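Local coordinates for putative riboflavin biosynthesis protein (PDB 3KY8) that probably acts as a reductase of the riboflavin-biosynthesis type, reducing a 5-amino-6-(5-phosphoribosylamino)uracil-like substrate, at residues A[55-58]-A[59-63]; A[100-103]-A[104-107]; A[117-120]-A[121-125]; A[135-138]-A[139-143]. All coordinates share one frame; numbering follows the deposited sequence.

Contact 1: A[55-58]-A[59-63]; sequences TGFV and ALMER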
loop_
_atom_site.group_PDB
_atom_site.type_symbol
_atom_site.label_atom_id
_atom_site.label_comp_id
_atom_site.label_asym_id
_atom_site.label_seq_id
_atom_site.Cartn_x
_atom_site.Cartn_y
_atom_site.Cartn_z
ATOM N N THR A 55 -8.288 13.993 -11.635
ATOM C CA THR A 55 -7.684 12.690 -11.749
ATOM C C THR A 55 -8.693 11.543 -11.618
ATOM O O THR A 55 -8.357 10.516 -11.058
ATOM C CB THR A 55 -6.576 12.501 -10.680
ATOM O OG1 THR A 55 -7.125 12.752 -9.386
ATOM C CG2 THR A 55 -5.407 13.451 -10.958
ATOM N N GLY A 56 -9.910 11.724 -12.145
ATOM C CA GLY A 56 -10.884 10.658 -12.247
ATOM C C GLY A 56 -12.225 10.867 -11.588
ATOM O O GLY A 56 -13.143 10.120 -11.897
ATOM N N PHE A 57 -12.353 11.839 -10.677
ATOM C CA PHE A 57 -13.583 12.009 -9.885
ATOM C C PHE A 57 -14.845 12.384 -10.694
ATOM O O PHE A 57 -15.906 11.866 -10.445
ATOM C CB PHE A 57 -13.392 13.064 -8.800
ATOM C CG PHE A 57 -14.572 13.171 -7.828
ATOM C CD1 PHE A 57 -14.835 12.150 -6.927
ATOM C CD2 PHE A 57 -15.393 14.308 -7.813
ATOM C CE1 PHE A 57 -15.879 12.255 -6.042
ATOM C CE2 PHE A 57 -16.451 14.411 -6.945
ATOM C CZ PHE A 57 -16.703 13.381 -6.054
ATOM N N VAL A 58 -14.719 13.307 -11.635
ATOM C CA VAL A 58 -15.863 13.738 -12.412
ATOM C C VAL A 58 -16.387 12.539 -13.157
ATOM O O VAL A 58 -17.586 12.326 -13.180
ATOM C CB VAL A 58 -15.554 14.904 -13.408
ATOM C CG1 VAL A 58 -16.814 15.729 -13.676
ATOM C CG2 VAL A 58 -14.517 15.802 -12.854
ATOM N N ALA A 59 -15.499 11.745 -13.743
ATOM C CA ALA A 59 -15.915 10.588 -14.527
ATOM C C ALA A 59 -16.501 9.430 -13.640
ATOM O O ALA A 59 -17.502 8.776 -14.010
ATOM C CB ALA A 59 -14.762 10.100 -15.403
ATOM N N LEU A 60 -15.894 9.191 -12.478
ATOM C CA LEU A 60 -16.445 8.260 -11.521
ATOM C C LEU A 60 -17.903 8.653 -11.203
ATOM O O LEU A 60 -18.833 7.815 -11.321
ATOM C CB LEU A 60 -15.593 8.254 -10.255
ATOM C CG LEU A 60 -16.111 7.389 -9.092
ATOM C CD1 LEU A 60 -15.843 5.930 -9.382
ATOM C CD2 LEU A 60 -15.425 7.865 -7.804
HETATM N N MSE A 61 -18.115 9.927 -10.863
HETATM C CA MSE A 61 -19.437 10.399 -10.417
HETATM C C MSE A 61 -20.487 10.342 -11.505
HETATM O O MSE A 61 -21.684 10.169 -11.230
HETATM C CB MSE A 61 -19.370 11.820 -9.875
HETATM C CG MSE A 61 -18.657 11.891 -8.563
HETATM SE SE MSE A 61 -19.266 10.647 -7.182
HETATM C CE MSE A 61 -21.130 11.226 -7.106
ATOM N N GLU A 62 -20.044 10.505 -12.746
ATOM C CA GLU A 62 -20.933 10.402 -13.865
ATOM C C GLU A 62 -21.334 8.945 -14.089
ATOM O O GLU A 62 -22.440 8.663 -14.560
ATOM C CB GLU A 62 -20.264 10.952 -15.109
ATOM C CG GLU A 62 -20.629 10.182 -16.359
ATOM C CD GLU A 62 -20.862 11.066 -17.524
ATOM O OE1 GLU A 62 -20.012 11.975 -17.743
ATOM O OE2 GLU A 62 -21.893 10.831 -18.211
ATOM N N ARG A 63 -20.423 8.030 -13.784
ATOM C CA ARG A 63 -20.652 6.610 -13.991
ATOM C C ARG A 63 -21.495 5.973 -12.892
ATOM O O ARG A 63 -22.361 5.141 -13.151
ATOM C CB ARG A 63 -19.309 5.870 -14.105
ATOM C CG ARG A 63 -19.463 4.376 -14.116
ATOM C CD ARG A 63 -18.144 3.662 -14.179
ATOM N NE ARG A 63 -18.333 2.220 -14.029
ATOM C CZ ARG A 63 -17.359 1.360 -13.697
ATOM N NH1 ARG A 63 -16.122 1.770 -13.458
ATOM N NH2 ARG A 63 -17.627 0.071 -13.581
#

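Contact 2: A[100-103]-A[104-107]; sequences VPQG and YEDK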
loop_
_atom_site.group_PDB
_atom_site.type_symbol
_atom_site.label_atom_id
_atom_site.label_comp_id
_atom_site.label_asym_id
_atom_site.label_seq_id
_atom_site.Cartn_x
_atom_site.Cartn_y
_atom_site.Cartn_z
ATOM N N VAL A 100 -31.520 11.210 9.326
ATOM C CA VAL A 100 -30.545 11.969 8.558
ATOM C C VAL A 100 -30.677 13.420 9.029
ATOM O O VAL A 100 -31.811 13.896 9.193
ATOM C CB VAL A 100 -30.777 11.794 7.029
ATOM C CG1 VAL A 100 -29.986 12.819 6.216
ATOM C CG2 VAL A 100 -30.393 10.365 6.588
ATOM N N PRO A 101 -29.533 14.122 9.256
ATOM C CA PRO A 101 -29.582 15.501 9.792
ATOM C C PRO A 101 -30.282 16.487 8.873
ATOM O O PRO A 101 -30.269 16.303 7.652
ATOM C CB PRO A 101 -28.105 15.910 9.889
ATOM C CG PRO A 101 -27.374 14.993 9.027
ATOM C CD PRO A 101 -28.150 13.692 9.005
ATOM N N GLN A 102 -30.835 17.547 9.462
ATOM C CA GLN A 102 -31.481 18.623 8.711
ATOM C C GLN A 102 -30.522 19.141 7.629
ATOM O O GLN A 102 -29.322 19.372 7.894
ATOM C CB GLN A 102 -31.896 19.747 9.664
ATOM C CG GLN A 102 -32.514 20.966 9.012
ATOM C CD GLN A 102 -33.961 20.748 8.666
ATOM O OE1 GLN A 102 -34.744 20.309 9.500
ATOM N NE2 GLN A 102 -34.330 21.059 7.434
ATOM N N GLY A 103 -31.055 19.284 6.419
ATOM C CA GLY A 103 -30.294 19.796 5.287
ATOM C C GLY A 103 -29.775 18.685 4.395
ATOM O O GLY A 103 -29.313 18.947 3.291
ATOM N N TYR A 104 -29.842 17.445 4.863
ATOM C CA TYR A 104 -29.249 16.334 4.149
ATOM C C TYR A 104 -30.239 15.203 3.862
ATOM O O TYR A 104 -29.831 14.182 3.374
ATOM C CB TYR A 104 -28.037 15.809 4.920
ATOM C CG TYR A 104 -26.958 16.834 5.018
ATOM C CD1 TYR A 104 -25.935 16.880 4.089
ATOM C CD2 TYR A 104 -26.976 17.809 6.032
ATOM C CE1 TYR A 104 -24.933 17.873 4.166
ATOM C CE2 TYR A 104 -25.998 18.783 6.110
ATOM C CZ TYR A 104 -24.977 18.804 5.179
ATOM O OH TYR A 104 -24.007 19.755 5.254
ATOM N N GLU A 105 -31.524 15.422 4.098
ATOM C CA GLU A 105 -32.569 14.405 3.852
ATOM C C GLU A 105 -32.806 14.047 2.370
ATOM O O GLU A 105 -33.309 12.985 2.060
ATOM C CB GLU A 105 -33.912 14.875 4.433
ATOM C CG GLU A 105 -33.864 15.251 5.915
ATOM C CD GLU A 105 -33.898 16.748 6.140
ATOM O OE1 GLU A 105 -33.152 17.499 5.460
ATOM O OE2 GLU A 105 -34.700 17.164 6.992
ATOM N N ASP A 106 -32.482 14.938 1.462
ATOM C CA ASP A 106 -32.494 14.583 0.055
ATOM C C ASP A 106 -31.090 14.283 -0.524
ATOM O O ASP A 106 -30.930 14.140 -1.727
ATOM C CB ASP A 106 -33.230 15.654 -0.750
ATOM C CG ASP A 106 -32.648 17.025 -0.595
ATOM O OD1 ASP A 106 -31.528 17.205 0.008
ATOM O OD2 ASP A 106 -33.399 17.937 -1.043
ATOM N N LYS A 107 -30.096 14.153 0.347
ATOM C CA LYS A 107 -28.712 13.871 -0.048
ATOM C C LYS A 107 -28.194 12.522 0.439
ATOM O O LYS A 107 -27.349 11.893 -0.239
ATOM C CB LYS A 107 -27.797 14.968 0.468
ATOM C CG LYS A 107 -27.935 16.267 -0.269
ATOM C CD LYS A 107 -27.083 17.339 0.406
ATOM C CE LYS A 107 -27.475 18.747 -0.012
ATOM N NZ LYS A 107 -28.771 19.061 0.624
#

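Contact 3: A[117-120]-A[121-125]; sequences DIIA and DLNAK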
loop_
_atom_site.group_PDB
_atom_site.type_symbol
_atom_site.label_atom_id
_atom_site.label_comp_id
_atom_site.label_asym_id
_atom_site.label_seq_id
_atom_site.Cartn_x
_atom_site.Cartn_y
_atom_site.Cartn_z
ATOM N N ASP A 117 -27.884 -8.319 0.939
ATOM C CA ASP A 117 -29.263 -7.834 0.869
ATOM C C ASP A 117 -29.368 -6.349 0.478
ATOM O O ASP A 117 -30.207 -6.000 -0.349
ATOM C CB ASP A 117 -30.012 -8.026 2.216
ATOM C CG ASP A 117 -30.177 -9.507 2.632
ATOM O OD1 ASP A 117 -30.070 -10.412 1.784
ATOM O OD2 ASP A 117 -30.422 -9.757 3.832
ATOM N N ILE A 118 -28.545 -5.496 1.103
ATOM C CA ILE A 118 -28.540 -4.059 0.844
ATOM C C ILE A 118 -28.199 -3.839 -0.606
ATOM O O ILE A 118 -28.853 -3.035 -1.275
ATOM C CB ILE A 118 -27.529 -3.297 1.737
ATOM C CG1 ILE A 118 -28.019 -3.195 3.177
ATOM C CG2 ILE A 118 -27.289 -1.870 1.250
ATOM C CD1 ILE A 118 -26.927 -2.731 4.119
ATOM N N ILE A 119 -27.182 -4.564 -1.098
ATOM C CA ILE A 119 -26.772 -4.452 -2.495
ATOM C C ILE A 119 -27.858 -4.979 -3.422
ATOM O O ILE A 119 -28.141 -4.357 -4.438
ATOM C CB ILE A 119 -25.382 -5.142 -2.804
ATOM C CG1 ILE A 119 -24.246 -4.485 -2.004
ATOM C CG2 ILE A 119 -25.024 -5.050 -4.297
ATOM C CD1 ILE A 119 -23.032 -5.397 -1.888
ATOM N N ALA A 120 -28.465 -6.112 -3.086
ATOM C CA ALA A 120 -29.520 -6.675 -3.938
ATOM C C ALA A 120 -30.645 -5.668 -4.074
ATOM O O ALA A 120 -31.223 -5.485 -5.151
ATOM C CB ALA A 120 -30.051 -8.009 -3.366
ATOM N N ASP A 121 -30.956 -5.017 -2.962
ATOM C CA ASP A 121 -32.029 -4.065 -2.932
ATOM C C ASP A 121 -31.742 -2.808 -3.746
ATOM O O ASP A 121 -32.596 -2.402 -4.528
ATOM C CB ASP A 121 -32.367 -3.689 -1.508
ATOM C CG ASP A 121 -33.637 -2.895 -1.437
ATOM O OD1 ASP A 121 -34.688 -3.484 -1.757
ATOM O OD2 ASP A 121 -33.572 -1.682 -1.104
ATOM N N LEU A 122 -30.572 -2.188 -3.549
ATOM C CA LEU A 122 -30.160 -1.061 -4.395
ATOM C C LEU A 122 -30.132 -1.420 -5.897
ATOM O O LEU A 122 -30.629 -0.648 -6.747
ATOM C CB LEU A 122 -28.786 -0.497 -3.956
ATOM C CG LEU A 122 -28.637 0.050 -2.519
ATOM C CD1 LEU A 122 -27.206 0.376 -2.104
ATOM C CD2 LEU A 122 -29.539 1.229 -2.268
ATOM N N ASN A 123 -29.537 -2.565 -6.245
ATOM C CA ASN A 123 -29.455 -2.994 -7.648
ATOM C C ASN A 123 -30.849 -3.142 -8.269
ATOM O O ASN A 123 -31.063 -2.737 -9.434
ATOM C CB ASN A 123 -28.735 -4.345 -7.801
ATOM C CG ASN A 123 -27.215 -4.302 -7.492
ATOM O OD1 ASN A 123 -26.597 -5.374 -7.420
ATOM N ND2 ASN A 123 -26.618 -3.104 -7.303
ATOM N N ALA A 124 -31.786 -3.716 -7.495
ATOM C CA ALA A 124 -33.166 -3.923 -7.957
ATOM C C ALA A 124 -33.845 -2.599 -8.271
ATOM O O ALA A 124 -34.691 -2.517 -9.183
ATOM C CB ALA A 124 -33.999 -4.711 -6.933
ATOM N N LYS A 125 -33.462 -1.565 -7.529
ATOM C CA LYS A 125 -33.979 -0.213 -7.757
ATOM C C LYS A 125 -33.229 0.578 -8.811
ATOM O O LYS A 125 -33.558 1.711 -9.041
ATOM C CB LYS A 125 -33.967 0.565 -6.458
ATOM C CG LYS A 125 -34.976 0.034 -5.443
ATOM C CD LYS A 125 -34.745 0.715 -4.112
ATOM C CE LYS A 125 -35.710 0.279 -3.033
ATOM N NZ LYS A 125 -35.306 0.910 -1.731
#

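Contact 4: A[135-138]-A[139-143]; sequences GVTI and QNFLK. With SO4 (sulfate ion), chain E.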
loop_
_atom_site.group_PDB
_atom_site.type_symbol
_atom_site.label_atom_id
_atom_site.label_comp_id
_atom_site.label_asym_id
_atom_site.label_seq_id
_atom_site.Cartn_x
_atom_site.Cartn_y
_atom_site.Cartn_z
ATOM N N GLY A 135 -13.109 3.450 4.994
ATOM C CA GLY A 135 -12.251 2.337 5.362
ATOM C C GLY A 135 -12.959 1.139 5.946
ATOM O O GLY A 135 -12.724 0.016 5.508
ATOM N N VAL A 136 -13.817 1.361 6.931
ATOM C CA VAL A 136 -14.543 0.264 7.538
ATOM C C VAL A 136 -15.483 -0.354 6.514
ATOM O O VAL A 136 -15.594 -1.553 6.462
ATOM C CB VAL A 136 -15.270 0.653 8.853
ATOM C CG1 VAL A 136 -16.019 -0.587 9.515
ATOM C CG2 VAL A 136 -14.243 1.235 9.848
ATOM N N THR A 137 -16.132 0.466 5.700
ATOM C CA THR A 137 -17.098 -0.012 4.707
ATOM C C THR A 137 -16.397 -0.824 3.657
ATOM O O THR A 137 -16.821 -1.933 3.360
ATOM C CB THR A 137 -17.902 1.167 4.059
ATOM O OG1 THR A 137 -18.525 1.935 5.098
ATOM C CG2 THR A 137 -18.986 0.669 3.133
ATOM N N ILE A 138 -15.306 -0.295 3.116
ATOM C CA ILE A 138 -14.490 -1.016 2.124
ATOM C C ILE A 138 -13.981 -2.339 2.703
ATOM O O ILE A 138 -14.104 -3.415 2.098
ATOM C CB ILE A 138 -13.285 -0.119 1.619
ATOM C CG1 ILE A 138 -13.826 1.088 0.825
ATOM C CG2 ILE A 138 -12.270 -0.937 0.759
ATOM C CD1 ILE A 138 -12.763 2.193 0.591
ATOM N N GLN A 139 -13.457 -2.273 3.918
ATOM C CA GLN A 139 -12.970 -3.480 4.598
ATOM C C GLN A 139 -14.071 -4.515 4.712
ATOM O O GLN A 139 -13.851 -5.695 4.418
ATOM C CB GLN A 139 -12.372 -3.130 5.944
ATOM C CG GLN A 139 -10.991 -2.475 5.774
ATOM C CD GLN A 139 -10.533 -1.733 6.989
ATOM O OE1 GLN A 139 -10.816 -2.150 8.084
ATOM N NE2 GLN A 139 -9.832 -0.603 6.796
ATOM N N ASN A 140 -15.268 -4.071 5.067
ATOM C CA ASN A 140 -16.413 -4.968 5.194
ATOM C C ASN A 140 -16.882 -5.583 3.882
ATOM O O ASN A 140 -17.183 -6.787 3.848
ATOM C CB ASN A 140 -17.561 -4.292 5.953
ATOM C CG ASN A 140 -17.298 -4.229 7.442
ATOM O OD1 ASN A 140 -16.563 -5.046 7.997
ATOM N ND2 ASN A 140 -17.884 -3.265 8.090
ATOM N N PHE A 141 -16.914 -4.782 2.822
ATOM C CA PHE A 141 -17.131 -5.283 1.457
ATOM C C PHE A 141 -16.110 -6.367 1.035
ATOM O O PHE A 141 -16.494 -7.452 0.574
ATOM C CB PHE A 141 -17.160 -4.134 0.431
ATOM C CG PHE A 141 -18.525 -3.502 0.263
ATOM C CD1 PHE A 141 -19.106 -2.778 1.303
ATOM C CD2 PHE A 141 -19.205 -3.593 -0.940
ATOM C CE1 PHE A 141 -20.367 -2.195 1.156
ATOM C CE2 PHE A 141 -20.479 -3.034 -1.080
ATOM C CZ PHE A 141 -21.049 -2.318 -0.017
ATOM N N LEU A 142 -14.835 -6.080 1.252
ATOM C CA LEU A 142 -13.749 -7.014 0.974
ATOM C C LEU A 142 -13.839 -8.309 1.752
ATOM O O LEU A 142 -13.520 -9.374 1.166
ATOM C CB LEU A 142 -12.393 -6.343 1.183
ATOM C CG LEU A 142 -12.023 -5.269 0.141
ATOM C CD1 LEU A 142 -10.753 -4.437 0.540
ATOM C CD2 LEU A 142 -11.847 -5.964 -1.163
ATOM N N LYS A 143 -14.298 -8.253 3.026
ATOM C CA LYS A 143 -14.508 -9.472 3.842
ATOM C C LYS A 143 -15.604 -10.371 3.278
ATOM O O LYS A 143 -15.666 -11.536 3.620
ATOM C CB LYS A 143 -14.780 -9.165 5.343
ATOM C CG LYS A 143 -13.571 -8.528 6.072
ATOM C CD LYS A 143 -13.879 -8.119 7.559
ATOM C CE LYS A 143 -12.640 -7.506 8.317
ATOM N NZ LYS A 143 -12.622 -7.633 9.866
HETATM S S SO4 E . -16.329 4.322 7.366
HETATM O O1 SO4 E . -15.005 4.086 7.872
HETATM O O2 SO4 E . -17.287 4.201 8.430
HETATM O O3 SO4 E . -16.680 3.281 6.410
HETATM O O4 SO4 E . -16.359 5.626 6.754
#

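Contact 1: A[55-58]-A[59-63]
Three successive i to i+4 backbone bonds, L60 N to G56 O, M61 N to F57 O and E62 N to V58 O, wind the first turn of the helix 57-63; the first is the straightest, 3.0 Å from L60 N to G56 O with the donor in the carbonyl plane. G56 sits at the N-cap, and its positive phi of 123° would press a side chain against the carbonyl of T55. D54 accepts the G56 N-H through OD2. Within the turn F57 and selenomethionine M61 lie alongside each other, pointing the same way. This is a Met-aromatic pair in which a methylene does the closest touching: M61 CG stands 3.7 Å from the F57 ring centroid, a CH-pi contact over one face, while SE approaches obliquely at 4.5 Å from that centroid. M61 CG lies beside its own backbone N (chi1 -71°) and the chain bends at chi2 (-51°), which leaves SE 3.9 Å from F57 CZ. Replacing F57 by an alanine would probably leave M61 without the ring it leans on, its selenium end freer to turn. L60 packs on I23 and F25 of strand 21-29, and both L60 and M61 on Y131 of strand 129-133.

Contact 2: A[100-103]-A[104-107]
The carbonyl oxygen of G103 receives the ammonium group of K107, NZ lying 2.7 Å from G103 O and almost in line with the C=O bond. The lysine chain runs extended until a bend at chi4 (72°) turns NZ onto that oxygen; K107 NZ also makes a weak, long salt bridge to D106 OD1 at 3.4 Å. G103 is gripped at its other end too, since its N-H reaches E105 OE1 over 2.9 Å from G103 N, meeting the carboxylate from above its plane, 44° out of it. Both bonds brace a type II beta turn from P101 to Y104, closed by Y104 N to P101 O at 3.0 Å. G103 holds the third place of that turn with phi 99°, where a side chain would run into the carbonyl of Q102. The Y104 ring lies beside the turn, with G103 O over one face and P101 O at its edge in the ring plane. P101 CG passes 4.1 Å from Y104 CD2, and V100 CG1 packs 3.8 Å from Y104 CB. Beyond the turn Y104 meets W84 edge-to-face and touches L78 and C82. The loop links strands 90-93 and 108-111 at the surface, V100 packing on V108 and L110 of the latter and the K107 backbone bonding to V90 of the former.

Contact 3: A[117-120]-A[121-125]
I118 and L122, one turn apart, point the same way from the packed side of the helix, I118 CG2 touching L122 CD1 at 4.0 Å. Next to them I119 and N123 also run side by side, and the methyl I119 CG2 lies 3.5 Å from N123 OD1. The asparagine's CG is turned away from its own carbonyl carbon (chi1 -69°), which lays the amide back along the preceding turn, N123 CG 3.2 Å from I119 O. Its ND2 does not bond there but donates to the carbonyl oxygen of F127, in the chain that follows the helix. A leucine in place of N123 would probably leave F127 O without this donor and set the connection after the helix freer to move. The opposite character belongs to the solvent side, where A120 and A124 are exposed and D121 forms a salt bridge with K125. There K125 NZ comes to D121 OD2 at 3.2 Å on the syn side of the carboxylate, 18° out of its plane. Four i to i+4 bonds, from D121 N to D117 O through A124 N to A120 O, bind both sides into one amphipathic helix, 115-124, whose apolar side lies on L93 and F91 of strand 90-93 in the mixed sheet.

Contact 4: A[135-138]-A[139-143]
An anion site at the N-terminal end of helix 135-143 holds a sulfate, probably from the crystallisation liquor, at the backbone of V136 and T137. V136 N donates to sulfate O1 at 3.1 Å, and T137 grips O3 twice, through its backbone N and, at 2.6 Å, through its hydroxyl OG1. That hydroxyl reaches the ion because it lies beside its own backbone N (chi1 -55°), so both T137 donors face the same oxygen; T73 OG1 adds a further bond to the ion. The helix dipole would probably help to hold such a charge, and the site is consistent with a phosphate-binding position in a RibD-type reductase. The other branch of T137 serves the core: its CG2 methyl stands 3.7 Å from F141 CE1, one turn on, while T137 O lies near the edge of the F141 ring. Bonds of the i to i+4 kind, such as F141 N to T137 O at 2.9 Å, carry the helix on, and it packs on strand 129-133, where I132 meets both T137 and F141. I138 CG2 packs at 3.8 Å against L142 CD1, the isoleucine also lying on V24 and I26 of strand 21-29 and the leucine on L158 of the second subunit. Q139 runs extended past G135 O, its CG 3.0 Å from that oxygen, and its NE2 donates to L165 O.

Three of the contacts are turns of helix and one, contact 2, is a loop, and their chemistry follows their depth. Contact 4 is the buried one: apolar pairs face the core, with polar side chains and a sulfate at its other sides. Contacts 1 and 3 are partly buried, each setting one side of a helix on the sheet, contact 1 with an aromatic-selenium pair and contact 3 with aliphatic packing backed by a solvent-side salt bridge. Contact 2, at the surface, relies on polar bonds around a turn. Contacts 1 and 4 lie on opposite sides of the chain centre, though both reach strands 21-29 and 129-133. Only contacts 3 and 4 touch, I119 CD1 meeting F141 CE2 at 3.6 Å.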